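Local coordinates for TRAP-T family transporter, DctP (Periplasmic binding) subunit (Sulfitobacter sp. NAS-14.1, PDB 4PF8), which binds beta-D-galacturonate and, as the periplasmic solute-binding subunit of a TRAP transporter, probably delivers it to the membrane components for uptake, at residues D72-L77 with K133-L138; T99-L104 with P312-L317; K278-M281 with E286-E289; Q195-G200 with E219-Y224. All blocks are in the same frame, centred on the assembly; numbering follows the deposited sequence. Where two conformers were deposited one is given.

Contact 1 of 4, residues D72-L77 with K133-L138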
loop_
_atom_site.group_PDB
_atom_site.type_symbol
_atom_site.label_atom_id
_atom_site.label_comp_id
_atom_site.label_asym_id
_atom_site.label_seq_id
_atom_site.Cartn_x
_atom_site.Cartn_y
_atom_site.Cartn_z
ATOM N N ASP A 72 -12.986 -4.974 -0.182
ATOM C CA ASP A 72 -14.217 -5.109 -0.971
ATOM C C ASP A 72 -13.987 -4.606 -2.392
ATOM O O ASP A 72 -14.525 -5.170 -3.324
ATOM C CB ASP A 72 -15.362 -4.342 -0.337
ATOM C CG ASP A 72 -15.834 -4.959 0.973
ATOM O OD1 ASP A 72 -15.649 -6.185 1.190
ATOM O OD2 ASP A 72 -16.399 -4.193 1.784
ATOM N N ALA A 73 -13.162 -3.575 -2.561
ATOM C CA ALA A 73 -12.866 -3.070 -3.904
ATOM C C ALA A 73 -12.079 -4.087 -4.720
ATOM O O ALA A 73 -12.294 -4.251 -5.919
ATOM C CB ALA A 73 -12.130 -1.738 -3.822
ATOM N N ILE A 74 -11.162 -4.790 -4.066
ATOM C CA ILE A 74 -10.394 -5.813 -4.741
ATOM C C ILE A 74 -11.342 -6.895 -5.236
ATOM O O ILE A 74 -11.228 -7.385 -6.364
ATOM C CB ILE A 74 -9.328 -6.425 -3.810
ATOM C CG1 ILE A 74 -8.209 -5.409 -3.568
ATOM C CG2 ILE A 74 -8.769 -7.717 -4.420
ATOM C CD1 ILE A 74 -7.341 -5.697 -2.342
ATOM N N GLU A 75 -12.294 -7.279 -4.387
ATOM C CA GLU A 75 -13.282 -8.285 -4.781
ATOM C C GLU A 75 -14.113 -7.788 -5.977
ATOM O O GLU A 75 -14.373 -8.537 -6.929
ATOM C CB GLU A 75 -14.194 -8.615 -3.600
ATOM C CG GLU A 75 -15.290 -9.619 -3.925
ATOM C CD GLU A 75 -14.783 -11.053 -3.984
ATOM O OE1 GLU A 75 -13.548 -11.275 -3.839
ATOM O OE2 GLU A 75 -15.635 -11.962 -4.170
ATOM N N GLN A 76 -14.534 -6.528 -5.933
ATOM C CA GLN A 76 -15.285 -5.971 -7.063
ATOM C C GLN A 76 -14.483 -6.053 -8.350
ATOM O O GLN A 76 -15.022 -6.343 -9.417
ATOM C CB GLN A 76 -15.648 -4.514 -6.825
ATOM C CG GLN A 76 -16.653 -4.272 -5.719
ATOM C CD GLN A 76 -16.898 -2.793 -5.536
ATOM O OE1 GLN A 76 -17.113 -2.068 -6.514
ATOM N NE2 GLN A 76 -16.858 -2.330 -4.296
ATOM N N LEU A 77 -13.194 -5.745 -8.276
ATOM C CA LEU A 77 -12.366 -5.718 -9.473
ATOM C C LEU A 77 -12.211 -7.114 -10.054
ATOM O O LEU A 77 -12.316 -7.313 -11.269
ATOM C CB LEU A 77 -11.001 -5.086 -9.157
ATOM C CG LEU A 77 -10.187 -4.865 -10.439
ATOM C CD1 LEU A 77 -9.724 -3.419 -10.605
ATOM C CD2 LEU A 77 -9.024 -5.833 -10.484
ATOM N N LYS A 133 -5.877 -14.680 -10.480
ATOM C CA LYS A 133 -7.012 -14.319 -9.654
ATOM C C LYS A 133 -7.885 -13.238 -10.305
ATOM O O LYS A 133 -8.700 -12.605 -9.639
ATOM C CB LYS A 133 -6.512 -13.842 -8.292
ATOM C CG LYS A 133 -5.822 -14.927 -7.471
ATOM C CD LYS A 133 -6.729 -16.102 -7.233
ATOM C CE LYS A 133 -6.173 -17.084 -6.205
ATOM N NZ LYS A 133 -4.894 -17.679 -6.624
ATOM N N GLY A 134 -7.698 -13.005 -11.601
ATOM C CA GLY A 134 -8.554 -12.058 -12.310
ATOM C C GLY A 134 -8.122 -10.603 -12.338
ATOM O O GLY A 134 -8.945 -9.710 -12.564
ATOM N N ILE A 135 -6.840 -10.341 -12.115
ATOM C CA ILE A 135 -6.354 -8.978 -11.970
ATOM C C ILE A 135 -5.154 -8.783 -12.895
ATOM O O ILE A 135 -4.210 -9.576 -12.859
ATOM C CB ILE A 135 -5.901 -8.726 -10.519
ATOM C CG1 ILE A 135 -7.081 -8.899 -9.573
ATOM C CG2 ILE A 135 -5.302 -7.337 -10.378
ATOM C CD1 ILE A 135 -6.661 -8.913 -8.095
ATOM N N VAL A 136 -5.206 -7.749 -13.731
ATOM C CA VAL A 136 -4.126 -7.466 -14.678
ATOM C C VAL A 136 -3.315 -6.279 -14.157
ATOM O O VAL A 136 -3.798 -5.160 -14.086
ATOM C CB VAL A 136 -4.681 -7.182 -16.085
ATOM C CG1 VAL A 136 -3.561 -6.776 -17.038
ATOM C CG2 VAL A 136 -5.408 -8.409 -16.630
ATOM N N ALA A 137 -2.063 -6.539 -13.792
ATOM C CA ALA A 137 -1.175 -5.506 -13.259
ATOM C C ALA A 137 -0.615 -4.628 -14.380
ATOM O O ALA A 137 -0.107 -5.138 -15.394
ATOM C CB ALA A 137 -0.024 -6.161 -12.491
ATOM N N LEU A 138 -0.747 -3.317 -14.242
ATOM C CA LEU A 138 -0.249 -2.393 -15.260
ATOM C C LEU A 138 0.979 -1.612 -14.811
ATOM O O LEU A 138 1.701 -1.038 -15.628
ATOM C CB LEU A 138 -1.334 -1.405 -15.661
ATOM C CG LEU A 138 -2.608 -2.035 -16.232
ATOM C CD1 LEU A 138 -3.639 -0.952 -16.478
ATOM C CD2 LEU A 138 -2.324 -2.807 -17.514
#

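Contact 2 of 4, residues T99-L104 with P312-L317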
loop_
_atom_site.group_PDB
_atom_site.type_symbol
_atom_site.label_atom_id
_atom_site.label_comp_id
_atom_site.label_asym_id
_atom_site.label_seq_id
_atom_site.Cartn_x
_atom_site.Cartn_y
_atom_site.Cartn_z
ATOM N N THR A 99 1.000 -12.500 -2.876
ATOM C CA THR A 99 1.351 -11.123 -2.585
ATOM C C THR A 99 1.660 -10.899 -1.106
ATOM O O THR A 99 2.123 -9.839 -0.764
ATOM C CB THR A 99 0.278 -10.105 -3.028
ATOM O OG1 THR A 99 -0.929 -10.305 -2.280
ATOM C CG2 THR A 99 0.017 -10.236 -4.512
ATOM N N ASN A 100 1.417 -11.882 -0.242
ATOM C CA ASN A 100 1.779 -11.688 1.165
ATOM C C ASN A 100 3.251 -11.389 1.353
ATOM O O ASN A 100 3.627 -10.734 2.303
ATOM C CB ASN A 100 1.385 -12.890 2.026
ATOM C CG ASN A 100 -0.084 -12.935 2.305
ATOM O OD1 ASN A 100 -0.631 -12.018 2.908
ATOM N ND2 ASN A 100 -0.745 -13.988 1.850
ATOM N N VAL A 101 4.087 -11.866 0.437
ATOM C CA VAL A 101 5.532 -11.711 0.586
ATOM C C VAL A 101 5.996 -10.255 0.698
ATOM O O VAL A 101 7.001 -9.981 1.336
ATOM C CB VAL A 101 6.301 -12.411 -0.559
ATOM C CG1 VAL A 101 5.969 -13.896 -0.588
ATOM C CG2 VAL A 101 6.001 -11.750 -1.906
ATOM N N VAL A 102 5.289 -9.316 0.078
ATOM C CA VAL A 102 5.691 -7.905 0.144
ATOM C C VAL A 102 5.219 -7.225 1.419
ATOM O O VAL A 102 5.638 -6.108 1.723
ATOM C CB VAL A 102 5.207 -7.069 -1.071
ATOM C CG1 VAL A 102 5.690 -7.698 -2.344
ATOM C CG2 VAL A 102 3.674 -6.902 -1.049
ATOM N N SER A 103 4.370 -7.903 2.180
ATOM C CA SER A 103 3.893 -7.391 3.463
ATOM C C SER A 103 4.705 -7.893 4.656
ATOM O O SER A 103 4.347 -7.661 5.809
ATOM C CB SER A 103 2.430 -7.749 3.658
ATOM O OG SER A 103 1.641 -6.952 2.810
ATOM N N LEU A 104 5.797 -8.596 4.375
ATOM C CA LEU A 104 6.674 -9.035 5.450
ATOM C C LEU A 104 7.524 -7.854 5.895
ATOM O O LEU A 104 8.005 -7.105 5.077
ATOM C CB LEU A 104 7.547 -10.189 4.954
ATOM C CG LEU A 104 6.792 -11.511 4.778
ATOM C CD1 LEU A 104 7.633 -12.493 3.999
ATOM C CD2 LEU A 104 6.414 -12.112 6.133
ATOM N N PRO A 312 4.486 -23.143 3.564
ATOM C CA PRO A 312 5.810 -23.643 3.169
ATOM C C PRO A 312 6.102 -23.480 1.682
ATOM O O PRO A 312 7.245 -23.240 1.287
ATOM C CB PRO A 312 5.738 -25.140 3.507
ATOM C CG PRO A 312 4.669 -25.255 4.532
ATOM C CD PRO A 312 3.675 -24.185 4.221
ATOM N N GLU A 313 5.062 -23.616 0.867
ATOM C CA GLU A 313 5.201 -23.513 -0.576
ATOM C C GLU A 313 5.701 -22.132 -1.006
ATOM O O GLU A 313 6.225 -21.981 -2.109
ATOM C CB GLU A 313 3.863 -23.813 -1.255
HETATM N N MSE A 314 5.547 -21.123 -0.150
HETATM C CA MSE A 314 5.962 -19.770 -0.518
HETATM C C MSE A 314 7.434 -19.492 -0.240
HETATM O O MSE A 314 7.916 -18.387 -0.503
HETATM C CB MSE A 314 5.138 -18.724 0.241
HETATM C CG MSE A 314 3.662 -18.729 -0.081
HETATM SE SE MSE A 314 3.311 -18.414 -1.964
HETATM C CE MSE A 314 4.859 -17.343 -2.396
ATOM N N THR A 315 8.141 -20.476 0.310
ATOM C CA THR A 315 9.502 -20.251 0.771
ATOM C C THR A 315 10.386 -19.711 -0.339
ATOM O O THR A 315 11.098 -18.731 -0.140
ATOM C CB THR A 315 10.141 -21.528 1.347
ATOM O OG1 THR A 315 9.344 -22.019 2.435
ATOM C CG2 THR A 315 11.538 -21.223 1.860
ATOM N N ASP A 316 10.331 -20.339 -1.515
ATOM C CA ASP A 316 11.165 -19.904 -2.633
ATOM C C ASP A 316 10.893 -18.448 -3.006
ATOM O O ASP A 316 11.818 -17.669 -3.211
ATOM C CB ASP A 316 10.974 -20.818 -3.849
ATOM C CG ASP A 316 11.607 -22.179 -3.649
ATOM O OD1 ASP A 316 12.405 -22.323 -2.696
ATOM O OD2 ASP A 316 11.319 -23.102 -4.439
ATOM N N LEU A 317 9.623 -18.073 -3.075
ATOM C CA LEU A 317 9.267 -16.707 -3.436
ATOM C C LEU A 317 9.728 -15.702 -2.385
ATOM O O LEU A 317 10.199 -14.623 -2.731
ATOM C CB LEU A 317 7.762 -16.570 -3.628
ATOM C CG LEU A 317 7.342 -15.173 -4.088
ATOM C CD1 LEU A 317 7.939 -14.852 -5.432
ATOM C CD2 LEU A 317 5.834 -15.026 -4.131
#

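Contact 3 of 4, residues K278-M281 with E286-E289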
loop_
_atom_site.group_PDB
_atom_site.type_symbol
_atom_site.label_atom_id
_atom_site.label_comp_id
_atom_site.label_asym_id
_atom_site.label_seq_id
_atom_site.Cartn_x
_atom_site.Cartn_y
_atom_site.Cartn_z
ATOM N N LYS A 278 7.235 18.073 5.645
ATOM C CA LYS A 278 7.286 19.478 6.039
ATOM C C LYS A 278 6.002 19.921 6.765
ATOM O O LYS A 278 6.051 20.618 7.782
ATOM C CB LYS A 278 7.558 20.367 4.820
ATOM C CG LYS A 278 7.878 21.801 5.197
ATOM C CD LYS A 278 8.197 22.629 3.986
ATOM C CE LYS A 278 8.690 24.005 4.393
ATOM N NZ LYS A 278 7.657 24.775 5.154
ATOM N N ILE A 279 4.853 19.514 6.238
ATOM C CA ILE A 279 3.564 19.836 6.853
ATOM C C ILE A 279 3.479 19.249 8.267
ATOM O O ILE A 279 3.033 19.915 9.214
ATOM C CB ILE A 279 2.416 19.324 5.968
ATOM C CG1 ILE A 279 2.333 20.172 4.702
ATOM C CG2 ILE A 279 1.075 19.363 6.705
ATOM C CD1 ILE A 279 1.504 19.570 3.634
ATOM N N ILE A 280 3.905 17.999 8.394
ATOM C CA ILE A 280 3.887 17.272 9.657
ATOM C C ILE A 280 4.740 18.004 10.670
ATOM O O ILE A 280 4.304 18.277 11.806
ATOM C CB ILE A 280 4.422 15.826 9.413
ATOM C CG1 ILE A 280 3.339 14.997 8.692
ATOM C CG2 ILE A 280 4.922 15.166 10.687
ATOM C CD1 ILE A 280 3.924 13.744 8.004
HETATM N N MSE A 281 5.943 18.389 10.269
HETATM C CA MSE A 281 6.847 19.033 11.215
HETATM C C MSE A 281 6.344 20.430 11.565
HETATM O O MSE A 281 6.402 20.850 12.734
HETATM C CB MSE A 281 8.265 19.056 10.661
HETATM C CG MSE A 281 8.845 17.642 10.527
HETATM SE SE MSE A 281 10.693 17.622 9.929
HETATM C CE MSE A 281 10.432 18.281 8.152
ATOM N N GLU A 286 5.995 15.572 16.852
ATOM C CA GLU A 286 7.311 15.192 17.314
ATOM C C GLU A 286 7.755 13.985 16.503
ATOM O O GLU A 286 7.217 12.882 16.679
ATOM C CB GLU A 286 7.306 14.834 18.795
ATOM C CG GLU A 286 8.640 14.278 19.257
ATOM C CD GLU A 286 9.831 15.134 18.833
ATOM O OE1 GLU A 286 10.939 14.567 18.628
ATOM O OE2 GLU A 286 9.663 16.373 18.714
ATOM N N VAL A 287 8.731 14.209 15.629
ATOM C CA VAL A 287 9.267 13.151 14.782
ATOM C C VAL A 287 10.555 12.623 15.386
ATOM O O VAL A 287 11.436 13.401 15.775
ATOM C CB VAL A 287 9.555 13.656 13.369
ATOM C CG1 VAL A 287 10.078 12.524 12.498
ATOM C CG2 VAL A 287 8.283 14.242 12.748
ATOM N N ASN A 288 10.659 11.311 15.529
ATOM C CA ASN A 288 11.933 10.711 15.930
ATOM C C ASN A 288 12.397 9.645 14.948
ATOM O O ASN A 288 11.587 8.917 14.377
ATOM C CB ASN A 288 11.880 10.134 17.347
ATOM C CG ASN A 288 10.985 8.913 17.461
ATOM O OD1 ASN A 288 9.758 9.018 17.458
ATOM N ND2 ASN A 288 11.603 7.747 17.615
ATOM N N GLU A 289 13.703 9.594 14.740
ATOM C CA GLU A 289 14.318 8.559 13.927
ATOM C C GLU A 289 14.655 7.376 14.815
ATOM O O GLU A 289 14.670 7.483 16.048
ATOM C CB GLU A 289 15.574 9.074 13.242
ATOM C CG GLU A 289 15.322 10.165 12.233
ATOM C CD GLU A 289 16.613 10.711 11.662
ATOM O OE1 GLU A 289 17.068 10.193 10.619
ATOM O OE2 GLU A 289 17.184 11.648 12.265
#

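Contact 4 of 4, residues Q195-G200 with E219-Y224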
loop_
_atom_site.group_PDB
_atom_site.type_symbol
_atom_site.label_atom_id
_atom_site.label_comp_id
_atom_site.label_asym_id
_atom_site.label_seq_id
_atom_site.Cartn_x
_atom_site.Cartn_y
_atom_site.Cartn_z
ATOM N N GLN A 195 -11.266 8.829 13.064
ATOM C CA GLN A 195 -12.177 8.935 14.185
ATOM C C GLN A 195 -11.744 8.079 15.364
ATOM O O GLN A 195 -11.916 8.481 16.516
ATOM C CB GLN A 195 -13.610 8.570 13.780
ATOM C CG GLN A 195 -14.324 9.663 13.017
ATOM C CD GLN A 195 -14.543 10.906 13.842
ATOM O OE1 GLN A 195 -14.703 10.837 15.063
ATOM N NE2 GLN A 195 -14.544 12.057 13.180
ATOM N N SER A 196 -11.199 6.905 15.084
ATOM C CA SER A 196 -10.757 6.020 16.140
ATOM C C SER A 196 -9.560 6.568 16.882
ATOM O O SER A 196 -9.481 6.407 18.101
ATOM C CB SER A 196 -10.489 4.618 15.602
ATOM O OG SER A 196 -11.727 3.919 15.466
ATOM N N ILE A 197 -8.648 7.215 16.177
ATOM C CA ILE A 197 -7.534 7.882 16.876
ATOM C C ILE A 197 -8.044 9.140 17.604
ATOM O O ILE A 197 -7.708 9.392 18.770
ATOM C CB ILE A 197 -6.380 8.260 15.946
ATOM C CG1 ILE A 197 -5.805 7.006 15.274
ATOM C CG2 ILE A 197 -5.301 8.999 16.731
ATOM C CD1 ILE A 197 -4.686 7.280 14.272
ATOM N N LYS A 198 -8.867 9.940 16.936
ATOM C CA LYS A 198 -9.376 11.173 17.540
ATOM C C LYS A 198 -10.101 10.917 18.854
ATOM O O LYS A 198 -9.936 11.669 19.821
ATOM C CB LYS A 198 -10.343 11.861 16.578
ATOM C CG LYS A 198 -10.854 13.219 17.056
ATOM C CD LYS A 198 -11.937 13.775 16.154
ATOM C CE LYS A 198 -12.801 14.822 16.879
ATOM N NZ LYS A 198 -13.895 14.206 17.708
ATOM N N THR A 199 -10.925 9.867 18.898
ATOM C CA THR A 199 -11.763 9.629 20.063
ATOM C C THR A 199 -11.055 8.750 21.082
ATOM O O THR A 199 -11.645 8.391 22.114
ATOM C CB THR A 199 -13.130 9.003 19.675
ATOM O OG1 THR A 199 -12.916 7.702 19.102
ATOM C CG2 THR A 199 -13.847 9.889 18.668
ATOM N N GLY A 200 -9.810 8.402 20.790
ATOM C CA GLY A 200 -8.942 7.768 21.766
ATOM C C GLY A 200 -9.123 6.271 21.902
ATOM O O GLY A 200 -8.609 5.659 22.847
ATOM N N GLU A 219 -2.894 15.232 13.009
ATOM C CA GLU A 219 -3.492 16.200 13.915
ATOM C C GLU A 219 -3.966 15.556 15.215
ATOM O O GLU A 219 -4.200 16.260 16.204
ATOM C CB GLU A 219 -4.663 16.923 13.240
ATOM C CG GLU A 219 -4.209 17.771 12.049
ATOM C CD GLU A 219 -5.336 18.527 11.368
ATOM O OE1 GLU A 219 -5.037 19.439 10.565
ATOM O OE2 GLU A 219 -6.516 18.212 11.621
ATOM N N VAL A 220 -4.141 14.245 15.211
ATOM C CA VAL A 220 -4.665 13.537 16.385
ATOM C C VAL A 220 -3.680 12.510 16.963
ATOM O O VAL A 220 -3.919 11.957 18.038
ATOM C CB VAL A 220 -6.033 12.876 16.076
ATOM C CG1 VAL A 220 -7.120 13.954 15.894
ATOM C CG2 VAL A 220 -5.970 12.010 14.855
ATOM N N ALA A 221 -2.576 12.259 16.265
ATOM C CA ALA A 221 -1.519 11.371 16.759
ATOM C C ALA A 221 -0.200 12.093 16.492
ATOM O O ALA A 221 0.338 12.038 15.377
ATOM C CB ALA A 221 -1.573 10.032 16.046
ATOM N N LYS A 222 0.306 12.781 17.503
ATOM C CA LYS A 222 1.389 13.739 17.310
ATOM C C LYS A 222 2.799 13.200 17.494
ATOM O O LYS A 222 3.747 13.990 17.462
ATOM C CB LYS A 222 1.184 14.964 18.212
ATOM C CG LYS A 222 -0.213 15.602 18.150
ATOM C CD LYS A 222 -0.600 16.143 16.769
ATOM C CE LYS A 222 0.146 17.429 16.398
ATOM N NZ LYS A 222 -0.294 17.969 15.068
ATOM N N TYR A 223 2.953 11.883 17.673
ATOM C CA TYR A 223 4.275 11.257 17.676
ATOM C C TYR A 223 4.422 10.396 16.440
ATOM O O TYR A 223 3.596 9.537 16.194
ATOM C CB TYR A 223 4.462 10.394 18.916
ATOM C CG TYR A 223 4.369 11.163 20.193
ATOM C CD1 TYR A 223 5.421 11.953 20.609
ATOM C CD2 TYR A 223 3.229 11.118 20.972
ATOM C CE1 TYR A 223 5.333 12.686 21.790
ATOM C CE2 TYR A 223 3.137 11.852 22.159
ATOM C CZ TYR A 223 4.197 12.624 22.544
ATOM O OH TYR A 223 4.126 13.349 23.716
ATOM N N TYR A 224 5.460 10.651 15.654
ATOM C CA TYR A 224 5.725 9.867 14.433
ATOM C C TYR A 224 7.142 9.331 14.570
ATOM O O TYR A 224 8.097 10.109 14.729
ATOM C CB TYR A 224 5.620 10.778 13.196
ATOM C CG TYR A 224 5.534 10.107 11.824
ATOM C CD1 TYR A 224 4.947 8.873 11.666
ATOM C CD2 TYR A 224 5.998 10.759 10.679
ATOM C CE1 TYR A 224 4.820 8.286 10.412
ATOM C CE2 TYR A 224 5.881 10.178 9.439
ATOM C CZ TYR A 224 5.288 8.928 9.320
ATOM O OH TYR A 224 5.163 8.320 8.068
#

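Contact 1 of 4, residues D72-L77 with K133-L138
L77 and I135 meet with their side chains at about a right angle, one methyl of the leucine resting across the branch of the isoleucine. L77 CD2 lies 3.7 Å from I135 CG1 and 4.0 Å from I135 CG2, and so touches both arms of the fork, the CG1 methylene and CG2 methyl. The leucine reaches it because its CG is anti to the backbone N (chi1 -172°), which carries the branched end out from the helix to the strand. The longer arm of I135 continues past this meeting point toward I74, one helical turn before L77, where I74 CG2 stands 4.4 Å from I135 CD1, a looser touch. No hydrogen bond joins the two segments; the side chains meet through apolar atoms alone. F87 of strand 84-88 packs on both I74 and L77, while M92 touches I74 and I135, so the meeting point is buried. G134 leads into the strand with positive phi (89°), as the C-prime residue of the Schellman motif that ends helix 121-132. A beta carbon here would jam against the K133 carbonyl, whose oxygen accepts a hydrogen bond from R78 NE. Helix 70-79 belongs to a beta-alpha-beta crossover from strand 59-62 to strand 84-88, and this contact seats it against the edge strand 135-141 of the five-stranded sheet, the helix-on-sheet packing characteristic of an alpha/beta domain of periplasmic binding proteins.

Contact 2 of 4, residues T99-L104 with P312-L317
V101 presents its methyls to M314 and L317, bringing the 3-10 turn of residues 99-102 against the start of the C-terminal helix 315-322 of this solute-binding fold. The two parts are more than 200 residues apart in sequence, and their packing is apolar, without a hydrogen bond between them. V101 was modelled in two conformers, so the placing of these methyls holds for one of them. The same valine touches V318 and F321, so much of one side of the helix bears on it. The second segment begins with P312, whose carbonyl oxygen receives the backbone N of T315 at 3.1 Å and thereby closes a turn at P312-T315. Next in order of contact is M314, a selenomethionine that also touches Y307 of helix 301-310. Its chain is bent at chi2 (-59°) and again at chi3, and the fold-back places CE 4.0 Å from V101 CG1. T315 points away from V101 and instead packs on L308; its hydroxyl adds a second grip on the proline carbonyl, OG1 donating to P312 O at 2.7 Å, meeting the C=O at 133° and tilted 20° from its plane. In the first turn of the helix, three residues after M314, comes L317, which crosses V101 at about a right angle; L317 CD2 approaches V101 CG1 to 3.7 Å and V101 CG2 to 4.0 Å, lying over both methyls.

Contact 3 of 4, residues K278-M281 with E286-E289
V287 packs against I280 and M281 through a single methyl, CG2, and this methyl holds the close part of the contact. It lies 4.0 Å from I280 CG2, methyl against methyl, with the two side chains crossing at about a right angle, and 4.1 Å from M281 CG, which comes alongside at a slant. The other methyl of V287, CG1, is anti to the backbone N (chi1 -178°), which leaves CG2 beside that nitrogen and directed at the helix. I280 is the buried member of the group: P209, Y212 and E213 of helix 209-214 also pack on it, and V285 of the intervening turn touches it as well. The segments are the end of the long helix 248-282 and the edge strand 286-289, joined by a short turn in a helix-turn-strand unit; the strand adds in parallel to strand 223-230 of the four-stranded sheet, and V287 also packs on L226 there. Toward solvent the contact thins out quickly. Beyond CG, the exposed selenomethionine M281 runs extended to selenium and then bends (chi3 -67°), so its terminal CE does not share in the contact with V287. K278, on the outer side of the helix, is engaged in a salt bridge with D282. E286 sets out away from the helix, whereas N288 is anchored from the opposite side of the strand, with OD1 hydrogen-bonded to S225 OG and ND2 to I155 O.

Contact 4 of 4, residues Q195-G200 with E219-Y224
V220 sets its two methyls against neighbouring residues of the helix end, CG2 on I197 and CG1 on K198. The tightest meeting is at I197 CG2, which lies 3.6 Å from V220 CG2 and 3.5 Å from V220 O, and which also touches A221 CB at 3.9 Å. The isoleucine reaches them because this methyl is anti to the backbone N. K198 contributes only the base of its chain, CB standing 3.9 Å from V220 CG1, while the ammonium end leads away. With an alanine in place of this valine both methyls would go, which is likely to open a gap beside I197 CG2 and leave the aliphatic base of K198 without its apolar partner. Around this group, Y149 of strand 146-150 packs on both I197 and A221, and Y212 OH binds A221 O. The helix end is itself fixed: T199 N and T199 OG1, each at 2.9 Å, reach Q195 O from opposite faces of its plane, and G200 closes a Schellman motif. On the other side, K222 and Y223 both face N150 in a classic beta bulge, where strand 223-230 enters the four-stranded sheet of this alpha/beta binding-protein fold.

Contacts 3 and 4 form a pair, their centres 15 Å apart, because strands 286-289 and 223-230 are neighbours in one sheet: E286 N lies 2.8 Å from K222 O and N288 N lies 2.9 Å from Y224 O, both probable hydrogen bonds. Contact 1 belongs to the five-stranded sheet across the chain's centre, its own centre 35 Å from that of contact 3 and 32 Å from that of contact 4. Contact 2 comes within about 8 Å of contact 1 at the nearest atoms without touching it. The bound galacturonate lies between the two sides, about 9 Å from the side chain of I74, 10 Å from that of I197 and 12 Å from that of I280.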